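PDB 2HPG: ABC transporter, periplasmic substrate-binding protein from Thermotoga maritima, which probably captures a solute in the periplasm and delivers it to a tripartite ATP-independent (TRAP) transporter. Local coordinates for residues Ile93-Ala98 with Lys297-Tyr302; Lys109-Lys112 with Thr116-Lys119; Lys122-Glu125 with Gly129-Val132. All coordinates share one frame; numbering follows the deposited sequence. Where two conformers were deposited one is given.

Overall arrangement
Contact 1 opens first along the chain, at helix 92-95, and is closed only about 200 residues later by helix 291-305, so the other two contacts are nested inside its loop. Helix 101-112 follows, and contact 2 closes the short turn that joins it to helix 115-128. The same helix then leads into contact 3, where the chain turns and the start of strand 130-146 packs against the helix it has just left. Contacts 2 and 3 thus run in series, their centres about 13 Å apart, and none of the three cross. Contacts 2 and 3 build a local helix-helix-strand path into the sheet, whereas contact 1 ties this region to a late helix.

Contact 1. Residues Ile93-Ala98 with Lys297-Tyr302; sequences IDFMGA and KAKQAY
The ring of Phe95 has the end of Lys299 over one face, and Tyr302 and Ala298 at its edge. This join belongs to the periplasmic binding protein fold: the short helix 92-95, which ends in a Schellman motif with Gly97 at positive phi, leans on helix 291-305 from far along the chain. Lys299 CE makes a CH-pi contact near the rim, 3.8 Å from Phe95 CE1. Beyond it, NZ stands almost directly above the ring, 10° off the normal, in a cation-pi contact with 4.5 Å from Lys299 NZ to the Phe95 centroid. The bend of the lysine chain at chi2 (-69°) helps lay its outer part along the ring. The edge of Phe95 is turned toward the face of Tyr302 in an offset T-shaped pair, with planes at 73° and Phe95 CE2 3.7 Å from Tyr302 CE2. With a serine in place of Phe95, the ammonium group of Lys299 would probably lose its aromatic platform and a gap would open beside Tyr302. Tyr302 OH, hydrogen-bonded to the backbone O of Ala90, lies in the plane of the Phe95 ring, 3.4 Å from Phe95 CD2.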
# COMPACT_ATOMS: atom_id res chain seq x y z
N ILE A 93 -8.24 2.58 7.63
CA ILE A 93 -9.47 2.31 6.87
C ILE A 93 -10.61 1.93 7.83
O ILE A 93 -11.79 2.12 7.52
CB ILE A 93 -9.28 1.23 5.75
CG1 ILE A 93 -10.23 1.50 4.58
CG2 ILE A 93 -9.52 -0.16 6.28
CD1 ILE A 93 -9.78 2.66 3.68
N ASP A 94 -10.25 1.42 9.01
CA ASP A 94 -11.27 1.04 10.01
C ASP A 94 -11.83 2.27 10.71
O ASP A 94 -13.02 2.37 10.92
CB ASP A 94 -10.73 0.06 11.04
CG ASP A 94 -10.74 -1.36 10.55
OD1 ASP A 94 -11.69 -2.10 10.89
OD2 ASP A 94 -9.83 -1.73 9.79
N PHE A 95 -10.95 3.19 11.07
CA PHE A 95 -11.36 4.50 11.57
C PHE A 95 -12.21 5.26 10.56
O PHE A 95 -13.06 6.04 10.96
CB PHE A 95 -10.16 5.33 11.97
CG PHE A 95 -9.35 4.75 13.10
CD1 PHE A 95 -9.96 4.16 14.19
CD2 PHE A 95 -7.97 4.86 13.11
CE1 PHE A 95 -9.21 3.66 15.24
CE2 PHE A 95 -7.22 4.35 14.13
CZ PHE A 95 -7.84 3.75 15.21
N MSE A 96 -12.00 5.03 9.27
CA MSE A 96 -12.85 5.68 8.27
C MSE A 96 -14.18 4.95 8.09
O MSE A 96 -15.05 5.43 7.34
CB MSE A 96 -12.11 5.81 6.93
CG MSE A 96 -10.81 6.60 6.99
SE MSE A 96 -11.00 8.45 7.63
CE MSE A 96 -12.32 9.08 6.32
N GLY A 97 -14.35 3.82 8.76
CA GLY A 97 -15.62 3.09 8.80
C GLY A 97 -15.76 1.90 7.87
O GLY A 97 -16.84 1.30 7.78
N ALA A 98 -14.70 1.57 7.14
CA ALA A 98 -14.74 0.47 6.18
C ALA A 98 -14.56 -0.83 6.95
O ALA A 98 -13.64 -0.95 7.76
CB ALA A 98 -13.66 0.61 5.15
N LYS A 297 -4.60 1.41 21.03
CA LYS A 297 -3.15 1.61 21.02
C LYS A 297 -2.69 2.38 19.77
O LYS A 297 -1.80 3.20 19.86
CB LYS A 297 -2.41 0.28 21.09
CG LYS A 297 -2.48 -0.43 22.41
CD LYS A 297 -1.63 0.25 23.45
CE LYS A 297 -1.59 -0.58 24.72
NZ LYS A 297 -1.33 0.26 25.94
N ALA A 298 -3.31 2.11 18.62
CA ALA A 298 -2.93 2.74 17.36
C ALA A 298 -3.00 4.27 17.38
O ALA A 298 -2.17 4.94 16.76
CB ALA A 298 -3.78 2.19 16.20
N LYS A 299 -3.98 4.83 18.10
CA LYS A 299 -4.17 6.29 18.20
C LYS A 299 -2.90 7.03 18.59
O LYS A 299 -2.67 8.14 18.14
CB LYS A 299 -5.30 6.63 19.18
CG LYS A 299 -6.71 6.15 18.74
CD LYS A 299 -7.25 6.93 17.51
CE LYS A 299 -8.78 6.78 17.35
NZ LYS A 299 -9.42 7.96 16.67
N GLN A 300 -2.05 6.42 19.41
CA GLN A 300 -0.80 7.06 19.83
C GLN A 300 0.22 7.28 18.68
O GLN A 300 1.07 8.16 18.76
CB GLN A 300 -0.15 6.26 20.96
CG GLN A 300 1.00 6.98 21.69
CD GLN A 300 0.57 8.31 22.31
OE1 GLN A 300 -0.48 8.41 22.94
NE2 GLN A 300 1.39 9.34 22.12
N ALA A 301 0.15 6.47 17.63
CA ALA A 301 0.97 6.70 16.44
C ALA A 301 0.49 7.96 15.71
O ALA A 301 1.30 8.75 15.23
CB ALA A 301 0.93 5.48 15.51
N TYR A 302 -0.82 8.14 15.64
CA TYR A 302 -1.39 9.33 15.01
C TYR A 302 -0.90 10.59 15.74
O TYR A 302 -0.48 11.58 15.11
CB TYR A 302 -2.91 9.27 14.99
CG TYR A 302 -3.48 8.25 14.02
CD1 TYR A 302 -4.12 8.63 12.86
CD2 TYR A 302 -3.39 6.88 14.29
CE1 TYR A 302 -4.65 7.69 11.97
CE2 TYR A 302 -3.91 5.94 13.40
CZ TYR A 302 -4.52 6.35 12.25
OH TYR A 302 -5.04 5.41 11.38

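Contact 2. Residues Lys109-Lys112 with Thr116-Lys119; sequences KKIK and TMQK
Met117 and Gln118 are the residues of 116-119 that reach back to helix 101-112, where they meet Ile111 and Lys112. After Thr116, whose OG1 is hydrogen-bonded to Glu317, comes Met117, a selenomethionine, which makes the largest contribution. Its CB packs tightly on the main chain of the preceding helix, 2.9 Å from Ile111 O, and its CG lies 4.1 Å from Lys112 CA. From there the side chain curls: CG is anti to the backbone N (chi1 176°), and bends at the next two torsions (54° and 51°) swing the methyl back toward the isoleucine. Met117 CE comes to rest 3.6 Å from Ile111 CG2, the terminal methyl of Met117 meeting the beta-branch methyl of Ile111 at a slant. Two consecutive helices are joined here by a short turn, the last turn of helix 101-112 abutting the first turn of helix 115-128. Ser114, in the link between them, grips both sides: its OG is hydrogen-bonded to Ile111 O and to Met117 N, which satisfies the carbonyl oxygen that Met117 CB presses against. The apolar patch continues into the protein, with Met87 touching both Ile111 and Met117. One residue further, Gln118 lies on the more exposed flank and runs past the end of the first helix with its chain extended beyond CG. Its aliphatic stem is 3.6 Å from the helix end, measured from Gln118 CG to Lys112 O, and NE2 approaches the same oxygen without forming a hydrogen bond. The Lys112 side chain sets out away from 116-119, and its NZ forms a salt bridge with Asp254.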
# COMPACT_ATOMS: atom_id res chain seq x y z
N LYS A 109 -13.07 6.24 -2.66
CA LYS A 109 -13.77 7.18 -3.57
C LYS A 109 -14.23 8.45 -2.86
O LYS A 109 -14.08 9.54 -3.38
CB LYS A 109 -14.96 6.52 -4.25
CG LYS A 109 -14.55 5.36 -5.11
CD LYS A 109 -15.72 4.70 -5.77
CE LYS A 109 -15.25 3.56 -6.64
NZ LYS A 109 -16.37 2.70 -7.08
N LYS A 110 -14.77 8.31 -1.65
CA LYS A 110 -15.18 9.46 -0.86
C LYS A 110 -13.98 10.29 -0.45
O LYS A 110 -14.07 11.51 -0.37
CB LYS A 110 -15.99 9.03 0.38
CG LYS A 110 -17.39 8.56 0.04
CD LYS A 110 -18.34 9.75 -0.24
CE LYS A 110 -19.78 9.30 -0.57
NZ LYS A 110 -19.79 8.15 -1.55
N ILE A 111 -12.86 9.64 -0.15
CA ILE A 111 -11.67 10.42 0.20
C ILE A 111 -11.22 11.22 -1.03
O ILE A 111 -10.84 12.38 -0.91
CB ILE A 111 -10.50 9.54 0.77
CG1 ILE A 111 -10.84 9.04 2.18
CG2 ILE A 111 -9.20 10.33 0.82
CD1 ILE A 111 -9.83 8.09 2.77
N LYS A 112 -11.32 10.63 -2.22
CA LYS A 112 -10.82 11.28 -3.42
C LYS A 112 -11.58 12.57 -3.72
O LYS A 112 -10.97 13.59 -4.01
CB LYS A 112 -10.90 10.36 -4.63
CG LYS A 112 -10.24 10.96 -5.87
CD LYS A 112 -10.36 10.00 -7.03
CE LYS A 112 -10.43 10.70 -8.39
NZ LYS A 112 -11.05 9.77 -9.38
N THR A 116 -10.39 18.15 1.26
CA THR A 116 -9.09 18.00 1.91
C THR A 116 -8.11 17.15 1.08
O THR A 116 -6.95 17.53 0.95
CB THR A 116 -9.22 17.38 3.31
OG1 THR A 116 -10.01 18.24 4.13
CG2 THR A 116 -7.85 17.19 3.95
N MSE A 117 -8.56 16.03 0.53
CA MSE A 117 -7.68 15.22 -0.32
C MSE A 117 -7.32 16.03 -1.56
O MSE A 117 -6.15 16.09 -1.95
CB MSE A 117 -8.33 13.90 -0.74
CG MSE A 117 -7.50 13.04 -1.72
SE MSE A 117 -5.66 12.63 -1.15
CE MSE A 117 -6.03 11.96 0.60
N GLN A 118 -8.31 16.66 -2.18
CA GLN A 118 -8.02 17.49 -3.35
C GLN A 118 -6.98 18.57 -3.03
O GLN A 118 -6.11 18.86 -3.87
CB GLN A 118 -9.30 18.08 -3.92
CG GLN A 118 -10.09 17.05 -4.72
CD GLN A 118 -11.53 17.46 -4.93
OE1 GLN A 118 -11.94 18.58 -4.58
NE2 GLN A 118 -12.32 16.55 -5.49
N LYS A 119 -7.04 19.13 -1.83
CA LYS A 119 -6.02 20.07 -1.40
C LYS A 119 -4.64 19.42 -1.40
O LYS A 119 -3.72 19.90 -2.06
CB LYS A 119 -6.32 20.62 -0.00
CG LYS A 119 -5.21 21.52 0.53
CD LYS A 119 -5.54 22.10 1.89
CE LYS A 119 -5.25 21.11 3.00
NZ LYS A 119 -5.75 21.58 4.34

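Contact 3. Residues Lys122-Glu125 with Gly129-Val132; sequences KELE and GIKV
Leu124 and Ile130 cross obliquely, methyl against methyl, while Glu125 and Lys131 lie alongside each other and point the same way. These two pairs pack the last part of helix 115-128 on the strand that follows it, a helix-to-strand turn through Gly129, which leaves the helix with positive phi and leads into the long strand 130-146 of the central sheet. Leu124 forks over the strand: CD2 is 3.8 Å from Ile130 CD1, and the other branch, CD1, is 4.0 Å from Val132 CG2. Ile84 and Val81 also touch the leucine. Glu125 has CG anti to its own nitrogen (chi1 -171°) and an extended chain, which carries the carboxylate alongside the methylenes of Lys131, with OE2 3.9 Å from Lys131 CD. The lysine's charge is engaged elsewhere, in a salt bridge from NZ to Glu250; Glu125 OE1 remains 4.4 Å from Lys131 NZ, beyond salt-bridge range, although the opposite charges may still attract weakly. The turn itself is held by the main chain. Ile130 N bonds to Leu124 O with a fairly straight N-H...O angle of 161°, whereas Gly129 N reaches Glu125 O on a more bent path, 2.8 Å long. Glu125 CA contributes a CA-H...O contact, 3.2 Å from Ile130 O.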
# COMPACT_ATOMS: atom_id res chain seq x y z
N LYS A 122 -3.17 18.78 -4.76
CA LYS A 122 -2.77 20.00 -5.43
C LYS A 122 -1.43 20.50 -4.90
O LYS A 122 -0.64 21.03 -5.67
CB LYS A 122 -3.83 21.08 -5.23
CG LYS A 122 -3.61 22.33 -6.06
CD LYS A 122 -4.84 23.22 -6.01
CE LYS A 122 -4.69 24.49 -6.83
NZ LYS A 122 -5.97 25.26 -6.85
N GLU A 123 -1.20 20.34 -3.60
CA GLU A 123 0.08 20.68 -2.97
C GLU A 123 1.21 19.76 -3.44
O GLU A 123 2.33 20.20 -3.61
CB GLU A 123 -0.01 20.61 -1.44
CG GLU A 123 -0.96 21.64 -0.84
CD GLU A 123 -1.20 21.49 0.67
OE1 GLU A 123 -0.64 20.57 1.32
OE2 GLU A 123 -1.98 22.32 1.21
N LEU A 124 0.90 18.48 -3.64
CA LEU A 124 1.89 17.53 -4.14
C LEU A 124 2.31 17.92 -5.54
O LEU A 124 3.49 17.87 -5.88
CB LEU A 124 1.36 16.09 -4.13
CG LEU A 124 1.51 15.28 -2.84
CD1 LEU A 124 0.78 13.94 -2.99
CD2 LEU A 124 2.98 15.06 -2.48
N GLU A 125 1.34 18.30 -6.35
CA GLU A 125 1.58 18.69 -7.73
C GLU A 125 2.35 20.01 -7.82
O GLU A 125 3.40 20.07 -8.47
CB GLU A 125 0.24 18.79 -8.45
CG GLU A 125 0.34 18.98 -9.96
CD GLU A 125 -0.88 18.45 -10.67
OE1 GLU A 125 -1.92 18.23 -9.99
OE2 GLU A 125 -0.82 18.23 -11.91
N GLY A 129 5.76 18.70 -7.78
CA GLY A 129 5.72 18.12 -9.13
C GLY A 129 5.20 16.69 -9.22
O GLY A 129 5.38 16.03 -10.26
N ILE A 130 4.55 16.21 -8.16
CA ILE A 130 4.03 14.84 -8.11
C ILE A 130 2.55 14.83 -8.48
O ILE A 130 1.75 15.46 -7.82
CB ILE A 130 4.17 14.23 -6.71
CG1 ILE A 130 5.64 14.15 -6.29
CG2 ILE A 130 3.52 12.82 -6.65
CD1 ILE A 130 5.85 13.96 -4.79
N LYS A 131 2.21 14.09 -9.53
CA LYS A 131 0.83 13.88 -9.91
C LYS A 131 0.40 12.47 -9.46
O LYS A 131 1.01 11.47 -9.86
CB LYS A 131 0.70 14.01 -11.43
CG LYS A 131 -0.63 13.59 -12.04
CD LYS A 131 -1.76 14.48 -11.56
CE LYS A 131 -3.09 13.99 -12.06
NZ LYS A 131 -4.19 14.88 -11.61
N VAL A 132 -0.63 12.41 -8.62
CA VAL A 132 -1.27 11.14 -8.26
C VAL A 132 -2.30 10.76 -9.33
O VAL A 132 -3.27 11.48 -9.55
CB VAL A 132 -1.94 11.26 -6.85
CG1 VAL A 132 -2.66 9.97 -6.45
CG2 VAL A 132 -0.90 11.61 -5.81